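Local coordinates for signal transduction histidine kinase, LytS (Clostridium beijerinckii, PDB 5XSJ), which probably acts as a histidine kinase of a two-component system, perceiving environmental D-xylose through a complex of its sensor domain with the sugar-binding protein XylFII, at residues Asn18-Asn23 and Leu128-Leu133; Lys26-Asp30 and Ala118-Asp122; Phe36-Ile40 and Thr94-Glu99; Tyr51-Val55 and Tyr87-Lys92; Ala58-Ile62 and Leu80-Asp85. All blocks are in the same frame, centred on the assembly; numbering follows the deposited sequence.

Interaction 1. Residues Asn18-Asn23 and Leu128-Leu133; sequences NMLITN and LMQNFL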
# COMPACT_ATOMS: atom_id res chain seq x y z
N ASN B 18 -7.40 28.82 -13.55
CA ASN B 18 -7.67 27.40 -13.65
C ASN B 18 -6.96 26.58 -12.58
O ASN B 18 -7.50 25.59 -12.08
CB ASN B 18 -7.27 26.89 -15.03
CG ASN B 18 -8.27 27.26 -16.09
OD1 ASN B 18 -9.44 27.48 -15.79
ND2 ASN B 18 -7.81 27.33 -17.33
N MET B 19 -5.76 26.98 -12.20
CA MET B 19 -5.08 26.18 -11.21
C MET B 19 -5.44 26.64 -9.80
O MET B 19 -5.28 25.88 -8.85
CB MET B 19 -3.57 26.17 -11.45
CG MET B 19 -2.81 27.38 -11.03
SD MET B 19 -0.96 27.14 -11.72
CE MET B 19 -1.25 27.69 -13.56
N LEU B 20 -5.96 27.85 -9.67
CA LEU B 20 -6.59 28.23 -8.41
C LEU B 20 -7.81 27.34 -8.16
O LEU B 20 -7.99 26.83 -7.05
CB LEU B 20 -7.02 29.70 -8.42
CG LEU B 20 -5.90 30.72 -8.23
CD1 LEU B 20 -6.51 32.11 -8.05
CD2 LEU B 20 -5.06 30.33 -7.02
N ILE B 21 -8.62 27.15 -9.19
CA ILE B 21 -9.83 26.34 -9.08
C ILE B 21 -9.47 24.88 -8.81
O ILE B 21 -10.09 24.22 -7.97
CB ILE B 21 -10.70 26.43 -10.36
CG1 ILE B 21 -11.20 27.88 -10.55
CG2 ILE B 21 -11.89 25.47 -10.27
CD1 ILE B 21 -12.01 28.12 -11.82
N THR B 22 -8.44 24.40 -9.50
CA THR B 22 -7.95 23.04 -9.34
C THR B 22 -7.45 22.83 -7.91
O THR B 22 -7.72 21.81 -7.29
CB THR B 22 -6.82 22.74 -10.35
OG1 THR B 22 -7.38 22.73 -11.67
CG2 THR B 22 -6.19 21.39 -10.09
N ASN B 23 -6.76 23.83 -7.37
CA ASN B 23 -6.35 23.74 -5.98
C ASN B 23 -7.55 23.78 -5.02
O ASN B 23 -7.54 23.13 -3.98
CB ASN B 23 -5.36 24.86 -5.65
CG ASN B 23 -4.89 24.80 -4.21
OD1 ASN B 23 -4.23 23.85 -3.81
ND2 ASN B 23 -5.23 25.82 -3.44
N LEU B 128 -3.68 17.84 -13.02
CA LEU B 128 -4.32 18.98 -13.66
C LEU B 128 -3.56 20.27 -13.38
O LEU B 128 -3.32 21.06 -14.28
CB LEU B 128 -5.76 19.12 -13.18
CG LEU B 128 -6.78 18.36 -14.01
CD1 LEU B 128 -8.16 18.48 -13.37
CD2 LEU B 128 -6.80 18.87 -15.45
N MET B 129 -3.17 20.46 -12.12
CA MET B 129 -2.52 21.70 -11.72
C MET B 129 -1.20 21.88 -12.45
O MET B 129 -0.83 22.99 -12.82
CB MET B 129 -2.28 21.72 -10.21
CG MET B 129 -2.44 23.09 -9.56
SD MET B 129 -2.33 22.97 -7.76
CE MET B 129 -3.49 21.64 -7.44
N GLN B 130 -0.50 20.77 -12.66
CA GLN B 130 0.74 20.80 -13.41
C GLN B 130 0.51 21.15 -14.87
O GLN B 130 1.28 21.91 -15.45
CB GLN B 130 1.47 19.46 -13.32
CG GLN B 130 1.95 19.08 -11.93
CD GLN B 130 2.77 17.80 -11.95
OE1 GLN B 130 3.82 17.72 -12.63
NE2 GLN B 130 2.31 16.78 -11.24
N ASN B 131 -0.54 20.59 -15.46
CA ASN B 131 -0.88 20.89 -16.85
C ASN B 131 -1.26 22.35 -17.07
O ASN B 131 -0.83 22.96 -18.05
CB ASN B 131 -2.03 19.99 -17.30
CG ASN B 131 -1.60 18.56 -17.45
OD1 ASN B 131 -0.47 18.20 -17.12
ND2 ASN B 131 -2.50 17.72 -17.95
N PHE B 132 -2.06 22.90 -16.17
CA PHE B 132 -2.39 24.32 -16.22
C PHE B 132 -1.13 25.17 -16.03
O PHE B 132 -1.00 26.24 -16.62
CB PHE B 132 -3.42 24.67 -15.15
CG PHE B 132 -4.79 24.17 -15.45
CD1 PHE B 132 -5.33 24.31 -16.72
CD2 PHE B 132 -5.55 23.56 -14.47
CE1 PHE B 132 -6.60 23.85 -17.01
CE2 PHE B 132 -6.82 23.10 -14.75
CZ PHE B 132 -7.35 23.25 -16.02
N LEU B 133 -0.21 24.68 -15.22
CA LEU B 133 1.03 25.40 -14.95
C LEU B 133 1.89 25.51 -16.20
O LEU B 133 2.71 26.41 -16.31
CB LEU B 133 1.81 24.71 -13.83
CG LEU B 133 2.96 25.46 -13.16
CD1 LEU B 133 2.51 26.82 -12.66
CD2 LEU B 133 3.50 24.64 -12.01
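The Phe132 ring lies flat against the CB of Asn18, which sits 3.5 Å from the ring centroid and only 4° off the normal, a CH-pi contact. The same ring meets Thr22 at its edge, OG1 lying 3.2 Å from Phe132 CE2; that hydroxyl is committed to its own helix, donating to Asn18 O at 2.9 Å. Met19 fills the centre of the contact. Its CB touches Met129 CG at 3.8 Å and Phe132 CB at 4.0 Å, and its SD reaches Leu133 CD1 at 3.6 Å. One turn on, the methyl of Thr22, CG2, is 3.8 Å from Met129 CE. No hydrogen bond crosses between the two segments. Asn23 ND2 hydrogen-bonds Glu134 of the second subunit, and Met19 packs on Leu133 of that subunit, so the dimer interface covers one flank. The axes of segments 18-23 and 128-133 are 9.0 Å apart at 170°, so helices 15-42 and 104-133 pair closely here, the antiparallel closure of first and last helix typical of an up-down-up-down four-helix bundle.

Interaction 2. Residues Lys26-Asp30 and Ala118-Asp122; sequences KQHVD and ASYCD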
# COMPACT_ATOMS: atom_id res chain seq x y z
N LYS B 26 -9.08 20.28 -4.91
CA LYS B 26 -8.24 19.37 -4.13
C LYS B 26 -8.47 19.57 -2.64
O LYS B 26 -8.64 18.60 -1.89
CB LYS B 26 -6.77 19.57 -4.50
CG LYS B 26 -5.81 18.55 -3.92
CD LYS B 26 -4.40 18.81 -4.41
CE LYS B 26 -3.46 17.72 -3.90
NZ LYS B 26 -3.80 17.39 -2.47
N GLN B 27 -8.51 20.82 -2.20
CA GLN B 27 -8.83 21.14 -0.81
C GLN B 27 -10.24 20.66 -0.42
O GLN B 27 -10.45 20.14 0.69
CB GLN B 27 -8.74 22.64 -0.55
CG GLN B 27 -7.41 23.30 -0.85
CD GLN B 27 -7.43 24.79 -0.44
OE1 GLN B 27 -8.41 25.52 -0.70
NE2 GLN B 27 -6.36 25.23 0.21
N HIS B 28 -11.21 20.85 -1.30
CA HIS B 28 -12.59 20.40 -1.01
C HIS B 28 -12.63 18.89 -0.81
O HIS B 28 -13.26 18.38 0.13
CB HIS B 28 -13.56 20.78 -2.13
CG HIS B 28 -13.80 22.24 -2.27
ND1 HIS B 28 -14.10 23.05 -1.19
CD2 HIS B 28 -13.80 23.05 -3.35
CE1 HIS B 28 -14.26 24.29 -1.60
NE2 HIS B 28 -14.07 24.33 -2.91
N VAL B 29 -11.98 18.16 -1.71
CA VAL B 29 -11.95 16.71 -1.62
C VAL B 29 -11.27 16.29 -0.32
O VAL B 29 -11.81 15.49 0.43
CB VAL B 29 -11.23 16.06 -2.82
CG1 VAL B 29 -11.20 14.58 -2.65
CG2 VAL B 29 -11.92 16.42 -4.15
N ASP B 30 -10.09 16.85 -0.06
CA ASP B 30 -9.37 16.55 1.18
C ASP B 30 -10.20 16.88 2.41
O ASP B 30 -10.29 16.09 3.34
CB ASP B 30 -8.03 17.30 1.23
CG ASP B 30 -7.07 16.85 0.12
OD1 ASP B 30 -7.39 15.88 -0.61
OD2 ASP B 30 -5.99 17.47 -0.02
N ALA B 118 -10.62 8.90 -2.62
CA ALA B 118 -10.28 10.31 -2.39
C ALA B 118 -8.82 10.55 -2.77
O ALA B 118 -8.49 11.58 -3.36
CB ALA B 118 -10.55 10.70 -0.93
N SER B 119 -7.95 9.59 -2.50
CA SER B 119 -6.53 9.75 -2.86
C SER B 119 -6.35 9.75 -4.36
O SER B 119 -5.51 10.48 -4.86
CB SER B 119 -5.65 8.67 -2.22
OG SER B 119 -5.78 7.42 -2.89
N TYR B 120 -7.14 8.97 -5.10
CA TYR B 120 -7.06 9.05 -6.56
C TYR B 120 -7.41 10.46 -7.04
O TYR B 120 -6.75 10.99 -7.94
CB TYR B 120 -7.99 8.05 -7.25
CG TYR B 120 -7.84 6.61 -6.82
CD1 TYR B 120 -6.62 6.11 -6.34
CD2 TYR B 120 -8.92 5.74 -6.87
CE1 TYR B 120 -6.50 4.80 -5.93
CE2 TYR B 120 -8.81 4.43 -6.49
CZ TYR B 120 -7.61 3.96 -6.01
OH TYR B 120 -7.54 2.65 -5.63
N CYS B 121 -8.45 11.05 -6.44
CA CYS B 121 -8.85 12.42 -6.78
C CYS B 121 -7.68 13.41 -6.59
O CYS B 121 -7.42 14.25 -7.44
CB CYS B 121 -10.08 12.86 -5.95
SG CYS B 121 -11.62 11.97 -6.36
N ASP B 122 -6.97 13.29 -5.48
CA ASP B 122 -5.78 14.11 -5.25
C ASP B 122 -4.75 14.03 -6.35
O ASP B 122 -4.15 15.05 -6.71
CB ASP B 122 -5.11 13.73 -3.94
CG ASP B 122 -5.80 14.32 -2.76
OD1 ASP B 122 -6.68 15.19 -2.98
OD2 ASP B 122 -5.48 13.93 -1.61
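In the up-down-up-down four-helix bundle that forms this sensor domain, the first and last helices, 15-42 and 104-133, are antiparallel neighbours, and here they meet close to the centre of the folded chain, about 5 Å from it (centre to centre). Their short segments run at 167° with axes 9.6 Å apart, and the CA atoms of Lys26 and Asp122 come within 5.9 Å of each other. The interface has two characters. Toward the bundle interior Val29 points at the partner helix, its CG1 lying 3.9 Å from Cys121 CB and 4.3 Å from Ala118 CB; Leu84 and Ala58 of the two remaining helices close over the same valine, so it belongs to the shared hydrophobic core. Nearby is a charged cluster of Lys26, Asp30 and Asp122. Lys26 NZ forms a salt bridge with Asp30 OD2 at 3.3 Å, weak as a hydrogen bond, and a longer one with Asp122 OD1 at 3.7 Å, so a single ammonium group serves carboxylates from both helices and offsets the charge they bring together. On the flank of helix 104-133, Tyr120 turns outward and hydrogen-bonds an acidic side chain of the periplasmic binding protein. The two carboxylates of the cluster are remarkably close: Asp30 OD1 lies just 2.6 Å from Asp122 OD1.

Interaction 3. Residues Phe36-Ile40 and Thr94-Glu99; sequences FNQYI and TISAYE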
# COMPACT_ATOMS: atom_id res chain seq x y z
N PHE B 36 -15.68 13.45 6.77
CA PHE B 36 -16.26 12.11 6.64
C PHE B 36 -15.67 11.13 7.65
O PHE B 36 -16.40 10.47 8.38
CB PHE B 36 -16.06 11.59 5.21
CG PHE B 36 -16.35 10.12 5.04
CD1 PHE B 36 -17.65 9.65 5.02
CD2 PHE B 36 -15.31 9.21 4.88
CE1 PHE B 36 -17.92 8.30 4.85
CE2 PHE B 36 -15.57 7.86 4.70
CZ PHE B 36 -16.88 7.40 4.69
N ASN B 37 -14.34 11.04 7.67
CA ASN B 37 -13.62 10.19 8.63
C ASN B 37 -14.03 10.47 10.07
O ASN B 37 -14.38 9.55 10.82
CB ASN B 37 -12.11 10.40 8.48
CG ASN B 37 -11.54 9.72 7.23
OD1 ASN B 37 -12.14 8.81 6.67
ND2 ASN B 37 -10.36 10.17 6.81
N GLN B 38 -13.98 11.73 10.47
CA GLN B 38 -14.38 12.11 11.83
C GLN B 38 -15.82 11.75 12.12
O GLN B 38 -16.14 11.34 13.23
CB GLN B 38 -14.16 13.60 12.06
CG GLN B 38 -12.68 14.02 12.03
CD GLN B 38 -12.53 15.52 12.09
OE1 GLN B 38 -12.94 16.17 13.06
NE2 GLN B 38 -11.97 16.10 11.04
N TYR B 39 -16.69 11.90 11.13
CA TYR B 39 -18.09 11.58 11.35
C TYR B 39 -18.29 10.10 11.64
O TYR B 39 -18.98 9.74 12.59
CB TYR B 39 -18.95 11.97 10.15
CG TYR B 39 -20.41 11.62 10.35
CD1 TYR B 39 -21.17 12.24 11.35
CD2 TYR B 39 -21.03 10.68 9.55
CE1 TYR B 39 -22.51 11.92 11.55
CE2 TYR B 39 -22.38 10.35 9.73
CZ TYR B 39 -23.11 10.98 10.73
OH TYR B 39 -24.44 10.67 10.91
N ILE B 40 -17.68 9.24 10.82
CA ILE B 40 -17.79 7.80 11.02
C ILE B 40 -17.21 7.37 12.37
O ILE B 40 -17.71 6.43 13.00
CB ILE B 40 -17.08 7.00 9.88
CG1 ILE B 40 -17.74 7.29 8.53
CG2 ILE B 40 -17.08 5.49 10.17
CD1 ILE B 40 -19.27 7.19 8.56
N THR B 94 -21.14 4.12 3.16
CA THR B 94 -20.56 4.00 4.50
C THR B 94 -21.45 4.72 5.52
O THR B 94 -21.77 4.16 6.56
CB THR B 94 -19.13 4.57 4.59
OG1 THR B 94 -18.28 3.95 3.61
CG2 THR B 94 -18.54 4.34 5.97
N ILE B 95 -21.83 5.95 5.22
CA ILE B 95 -22.63 6.76 6.14
C ILE B 95 -23.96 6.06 6.41
O ILE B 95 -24.44 5.99 7.54
CB ILE B 95 -22.89 8.17 5.56
CG1 ILE B 95 -21.59 8.98 5.56
CG2 ILE B 95 -23.96 8.90 6.34
CD1 ILE B 95 -21.76 10.33 4.91
N SER B 96 -24.54 5.51 5.35
CA SER B 96 -25.79 4.78 5.46
C SER B 96 -25.70 3.55 6.38
O SER B 96 -26.57 3.35 7.21
CB SER B 96 -26.24 4.36 4.06
OG SER B 96 -27.44 3.63 4.13
N ALA B 97 -24.67 2.74 6.24
CA ALA B 97 -24.50 1.58 7.11
C ALA B 97 -24.18 2.02 8.53
O ALA B 97 -24.64 1.42 9.50
CB ALA B 97 -23.39 0.66 6.58
N TYR B 98 -23.40 3.08 8.65
CA TYR B 98 -23.03 3.63 9.95
C TYR B 98 -24.26 4.09 10.73
O TYR B 98 -24.42 3.77 11.91
CB TYR B 98 -22.07 4.80 9.77
CG TYR B 98 -21.78 5.57 11.04
CD1 TYR B 98 -20.99 5.02 12.03
CD2 TYR B 98 -22.30 6.84 11.24
CE1 TYR B 98 -20.70 5.71 13.18
CE2 TYR B 98 -22.03 7.54 12.41
CZ TYR B 98 -21.23 6.97 13.37
OH TYR B 98 -20.94 7.64 14.52
N GLU B 99 -25.13 4.84 10.07
CA GLU B 99 -26.29 5.43 10.74
C GLU B 99 -27.34 4.36 11.05
O GLU B 99 -28.15 4.54 11.96
CB GLU B 99 -26.87 6.55 9.89
CG GLU B 99 -25.95 7.74 9.81
CD GLU B 99 -26.50 8.86 8.95
OE1 GLU B 99 -27.39 8.57 8.12
OE2 GLU B 99 -26.04 10.02 9.09
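At the apolar centre, Ile40 CD1 nestles among Thr94 CG2 at 3.9 Å, Tyr98 CB at 3.9 Å and Ile95 CG1 at 4.2 Å. Phe36, one turn earlier, offers its edge, with CZ 3.6 Å from Thr94 CB and CE1 3.8 Å from Ile95 CG1. Farther out the packing becomes aromatic: Tyr98 points its edge at the face of Tyr39 in a T-shaped pair, centroids 5.3 Å apart and planes at 69°, while a face of Tyr98 receives the CA of Ile40 in a CH-pi contact, 4.2 Å from the centroid. The polar edge is a short hydrogen bond of 2.5 Å from Tyr39 OH to Glu99 OE2, which also salt-bridges Lys48. Segments 36-40 and 94-99, of helices 15-42 and 73-99, run nearly parallel, at 16° with axes 10.9 Å apart, as diagonal partners in a four-helix bundle do. The chemistry implies that large side chains bridge diagonal helices through a mainly apolar and aromatic seam, with a directional hydrogen bond at its outer rim.

Interaction 4. Residues Tyr51-Val55 and Tyr87-Lys92; sequences YNNEV and YIESSK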
# COMPACT_ATOMS: atom_id res chain seq x y z
N TYR B 51 -18.75 17.37 5.49
CA TYR B 51 -18.41 16.35 4.48
C TYR B 51 -19.21 16.61 3.21
O TYR B 51 -18.68 16.60 2.10
CB TYR B 51 -18.72 14.95 5.01
CG TYR B 51 -19.29 14.02 3.96
CD1 TYR B 51 -18.45 13.38 3.06
CD2 TYR B 51 -20.66 13.76 3.87
CE1 TYR B 51 -18.94 12.55 2.08
CE2 TYR B 51 -21.17 12.89 2.87
CZ TYR B 51 -20.28 12.30 1.99
OH TYR B 51 -20.65 11.44 0.98
N ASN B 52 -20.49 16.86 3.41
CA ASN B 52 -21.43 16.99 2.31
C ASN B 52 -21.23 18.30 1.54
O ASN B 52 -21.17 18.29 0.31
CB ASN B 52 -22.86 16.88 2.83
CG ASN B 52 -23.88 16.94 1.73
OD1 ASN B 52 -24.81 17.76 1.76
ND2 ASN B 52 -23.69 16.09 0.71
N ASN B 53 -21.09 19.40 2.27
CA ASN B 53 -20.82 20.70 1.67
C ASN B 53 -19.56 20.71 0.82
O ASN B 53 -19.53 21.24 -0.29
CB ASN B 53 -20.71 21.79 2.75
CG ASN B 53 -22.07 22.12 3.40
OD1 ASN B 53 -23.11 21.58 3.03
ND2 ASN B 53 -22.04 23.01 4.38
N GLU B 54 -18.49 20.13 1.35
CA GLU B 54 -17.24 20.12 0.61
C GLU B 54 -17.32 19.28 -0.67
O GLU B 54 -16.77 19.70 -1.68
CB GLU B 54 -16.09 19.64 1.51
CG GLU B 54 -15.80 20.60 2.67
CD GLU B 54 -15.13 21.89 2.21
OE1 GLU B 54 -14.34 21.87 1.24
OE2 GLU B 54 -15.38 22.94 2.82
N VAL B 55 -18.01 18.13 -0.68
CA VAL B 55 -18.11 17.43 -1.98
C VAL B 55 -19.01 18.13 -2.97
O VAL B 55 -18.81 18.00 -4.17
CB VAL B 55 -18.62 15.96 -1.94
CG1 VAL B 55 -17.51 15.05 -1.65
CG2 VAL B 55 -19.75 15.72 -0.99
N TYR B 87 -16.32 8.18 -5.11
CA TYR B 87 -16.12 8.57 -3.72
C TYR B 87 -17.43 8.92 -3.05
O TYR B 87 -17.69 8.53 -1.92
CB TYR B 87 -15.18 9.76 -3.66
CG TYR B 87 -15.21 10.47 -2.34
CD1 TYR B 87 -14.59 9.91 -1.23
CD2 TYR B 87 -15.85 11.71 -2.20
CE1 TYR B 87 -14.60 10.56 0.01
CE2 TYR B 87 -15.87 12.36 -0.95
CZ TYR B 87 -15.23 11.79 0.14
OH TYR B 87 -15.24 12.42 1.38
N ILE B 88 -18.26 9.67 -3.77
CA ILE B 88 -19.57 10.05 -3.24
C ILE B 88 -20.39 8.81 -2.93
O ILE B 88 -21.01 8.70 -1.87
CB ILE B 88 -20.30 10.98 -4.23
CG1 ILE B 88 -19.57 12.33 -4.27
CG2 ILE B 88 -21.76 11.17 -3.82
CD1 ILE B 88 -19.95 13.23 -5.42
N GLU B 89 -20.33 7.83 -3.82
CA GLU B 89 -21.11 6.61 -3.66
C GLU B 89 -20.58 5.76 -2.50
O GLU B 89 -21.36 5.24 -1.71
CB GLU B 89 -21.11 5.81 -4.96
CG GLU B 89 -22.01 4.60 -4.96
CD GLU B 89 -21.72 3.68 -6.14
OE1 GLU B 89 -22.40 2.64 -6.26
OE2 GLU B 89 -20.80 3.98 -6.94
N SER B 90 -19.26 5.62 -2.40
CA SER B 90 -18.64 4.84 -1.33
C SER B 90 -18.84 5.48 0.03
O SER B 90 -19.08 4.78 1.03
CB SER B 90 -17.15 4.65 -1.58
OG SER B 90 -16.92 3.89 -2.75
N SER B 91 -18.70 6.80 0.09
CA SER B 91 -18.86 7.51 1.35
C SER B 91 -20.33 7.54 1.79
O SER B 91 -20.63 7.46 2.98
CB SER B 91 -18.29 8.93 1.24
OG SER B 91 -18.77 9.58 0.08
N LYS B 92 -21.25 7.64 0.84
CA LYS B 92 -22.66 7.63 1.21
C LYS B 92 -23.08 6.25 1.70
O LYS B 92 -23.84 6.12 2.67
CB LYS B 92 -23.54 8.08 0.03
CG LYS B 92 -23.59 9.60 -0.12
CD LYS B 92 -24.60 10.07 -1.17
CE LYS B 92 -24.57 11.61 -1.30
NZ LYS B 92 -25.39 12.15 -2.43
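Helices 45-67 and 73-99, consecutive and antiparallel in the four-helix bundle, are held well apart here: the segment axes run at 172° but approach no closer than 12.0 Å, so side-chain conformation decides what bridges the gap. Tyr51 does most of the spanning. Its chi1 of 142° falls between the usual wells, and the ring extends toward the other helix until OH donates a hydrogen bond to Ser91 OG at 2.8 Å. Ser91 adopts the p rotamer, in which the same OG donates back to Tyr87 O of its own helix at 2.5 Å; the hydroxyls thus form a relay ending on a backbone carbonyl. Tyr87, in the t rotamer, sweeps across toward Val55, and its OH comes near the edge of the Tyr51 ring, 3.7 Å from CD1. That OH finds its polar partner in Ser32 of helix 15-42, whose OG also bonds Tyr51 O, so a third helix is drawn into the junction. Lys92 is stretched, with chi2 to chi4 all t, and its CG passes 3.6 Å from Tyr51 OH. Val55 points at the partner helix with chi1 at -85°; its CG1 is 4.3 Å from Ile88 CG1 and, in a notably tight contact, 3.2 Å from Tyr87 CE2.

Interaction 5. Residues Ala58-Ile62 and Leu80-Asp85; sequences AKQKI and LDNTLD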
# COMPACT_ATOMS: atom_id res chain seq x y z
N ALA B 58 -16.65 20.57 -4.56
CA ALA B 58 -15.70 19.91 -5.47
C ALA B 58 -16.39 19.51 -6.78
O ALA B 58 -15.87 19.73 -7.87
CB ALA B 58 -15.07 18.70 -4.79
N LYS B 59 -17.57 18.91 -6.66
CA LYS B 59 -18.36 18.50 -7.82
C LYS B 59 -18.69 19.67 -8.77
O LYS B 59 -18.52 19.55 -10.00
CB LYS B 59 -19.65 17.84 -7.33
CG LYS B 59 -20.54 17.31 -8.42
CD LYS B 59 -20.01 16.02 -9.02
CE LYS B 59 -20.88 15.57 -10.20
NZ LYS B 59 -20.26 14.45 -10.95
N GLN B 60 -19.16 20.79 -8.22
CA GLN B 60 -19.54 21.95 -9.03
C GLN B 60 -18.35 22.54 -9.76
O GLN B 60 -18.44 22.88 -10.94
CB GLN B 60 -20.19 23.04 -8.16
CG GLN B 60 -20.93 24.14 -8.94
CD GLN B 60 -20.01 25.28 -9.40
OE1 GLN B 60 -18.83 25.33 -9.02
NE2 GLN B 60 -20.55 26.20 -10.20
N LYS B 61 -17.24 22.69 -9.04
CA LYS B 61 -16.05 23.30 -9.64
C LYS B 61 -15.41 22.39 -10.69
O LYS B 61 -14.90 22.88 -11.69
CB LYS B 61 -15.05 23.68 -8.55
CG LYS B 61 -15.60 24.79 -7.67
CD LYS B 61 -14.68 25.18 -6.53
CE LYS B 61 -15.37 26.25 -5.66
NZ LYS B 61 -14.58 26.62 -4.45
N ILE B 62 -15.45 21.08 -10.48
CA ILE B 62 -15.01 20.17 -11.53
C ILE B 62 -15.89 20.37 -12.78
O ILE B 62 -15.39 20.42 -13.91
CB ILE B 62 -15.07 18.69 -11.09
CG1 ILE B 62 -14.01 18.42 -10.01
CG2 ILE B 62 -14.84 17.76 -12.28
CD1 ILE B 62 -14.18 17.08 -9.34
N LEU B 80 -11.47 12.42 -13.28
CA LEU B 80 -11.58 13.01 -11.96
C LEU B 80 -13.05 13.13 -11.55
O LEU B 80 -13.43 12.80 -10.43
CB LEU B 80 -10.87 14.37 -11.94
CG LEU B 80 -11.14 15.26 -10.72
CD1 LEU B 80 -10.75 14.57 -9.41
CD2 LEU B 80 -10.44 16.59 -10.88
N ASP B 81 -13.89 13.59 -12.47
CA ASP B 81 -15.33 13.74 -12.21
C ASP B 81 -15.99 12.41 -11.87
O ASP B 81 -16.73 12.29 -10.89
CB ASP B 81 -16.00 14.37 -13.43
CG ASP B 81 -17.40 14.92 -13.12
OD1 ASP B 81 -17.69 15.25 -11.95
OD2 ASP B 81 -18.21 15.03 -14.07
N ASN B 82 -15.71 11.39 -12.68
CA ASN B 82 -16.21 10.05 -12.39
C ASN B 82 -15.66 9.48 -11.09
O ASN B 82 -16.37 8.82 -10.36
CB ASN B 82 -15.88 9.13 -13.55
CG ASN B 82 -16.79 9.35 -14.70
OD1 ASN B 82 -17.97 9.67 -14.51
ND2 ASN B 82 -16.28 9.22 -15.92
N THR B 83 -14.39 9.73 -10.81
CA THR B 83 -13.79 9.20 -9.60
C THR B 83 -14.41 9.86 -8.38
O THR B 83 -14.63 9.21 -7.36
CB THR B 83 -12.25 9.40 -9.63
OG1 THR B 83 -11.72 8.79 -10.81
CG2 THR B 83 -11.58 8.80 -8.41
N LEU B 84 -14.72 11.15 -8.47
CA LEU B 84 -15.43 11.82 -7.38
C LEU B 84 -16.80 11.19 -7.15
O LEU B 84 -17.19 10.97 -6.00
CB LEU B 84 -15.58 13.32 -7.65
CG LEU B 84 -16.13 14.08 -6.43
CD1 LEU B 84 -15.11 14.10 -5.30
CD2 LEU B 84 -16.56 15.50 -6.78
N ASP B 85 -17.52 10.90 -8.23
CA ASP B 85 -18.82 10.23 -8.09
C ASP B 85 -18.65 8.90 -7.35
O ASP B 85 -19.52 8.52 -6.56
CB ASP B 85 -19.47 9.98 -9.46
CG ASP B 85 -19.94 11.27 -10.15
OD1 ASP B 85 -20.10 12.31 -9.49
OD2 ASP B 85 -20.16 11.22 -11.38
O HOH W 1 -19.08 17.73 -12.02
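Segments 58-62 and 80-85, of the antiparallel helices 45-67 and 73-99 of the four-helix bundle, run at 162° with axes 10.3 Å apart, combining an apolar inner side with a salt-bridge network of Lys59, Asp81 and Asp85. Ile62 is the main apolar element, placing CD1 3.8 Å from Leu80 CG and 3.8 Å from Leu84 CD2, while Ala58 CB adds a looser contact to Leu84 CD2 at 4.1 Å. Toward the solvent, Lys59 arches over Leu84 and ends between two carboxylates one helical turn apart: NZ donates to Asp81 OD1 at 2.9 Å and to Asp85 OD1 at 2.6 Å, both bonds being salt bridges. One ammonium group therefore answers two acids of the opposing helix. Asp81 has both oxygens engaged, for OD2 forms a salt bridge with Lys66 on helix 45-67, and OD1 takes a second donor besides the lysine. Asp85 also packs on a basic side chain of the periplasmic binding protein, which places this polar edge beside the partner that completes the receptor complex. The neighbouring Lys61 is satisfied on another face, by Glu24 and His28 of helix 15-42. The second donor to Asp81 is an ordered water, which gives one hydrogen to OD1 of Asp81 and the other to the carbonyl O of Lys59, each at 2.8 Å.

Overall arrangement
All five contacts join helices of one bundle. Interactions 1 and 2 hold helix 15-42 to helix 104-133, interactions 4 and 5 hold helix 45-67 to helix 73-99, and interaction 3 crosses the diagonal. Interactions 1 to 4 are buried; interaction 5 is partly buried, its charges at the outer edge. Interactions 1 and 3, at opposite ends, centres 31 Å apart, are largely apolar, whereas interactions 2 and 5 add lysine-aspartate networks and interaction 4 combines a hydroxyl relay with packing of Val55. His28 ties the pairings together, probably hydrogen-bonding Glu54 of interaction 4 and Lys61 of interaction 5. Interactions 1 and 2 touch the second subunit, and 2, 3 and 5 the binding protein; interaction 4 stays within its chain.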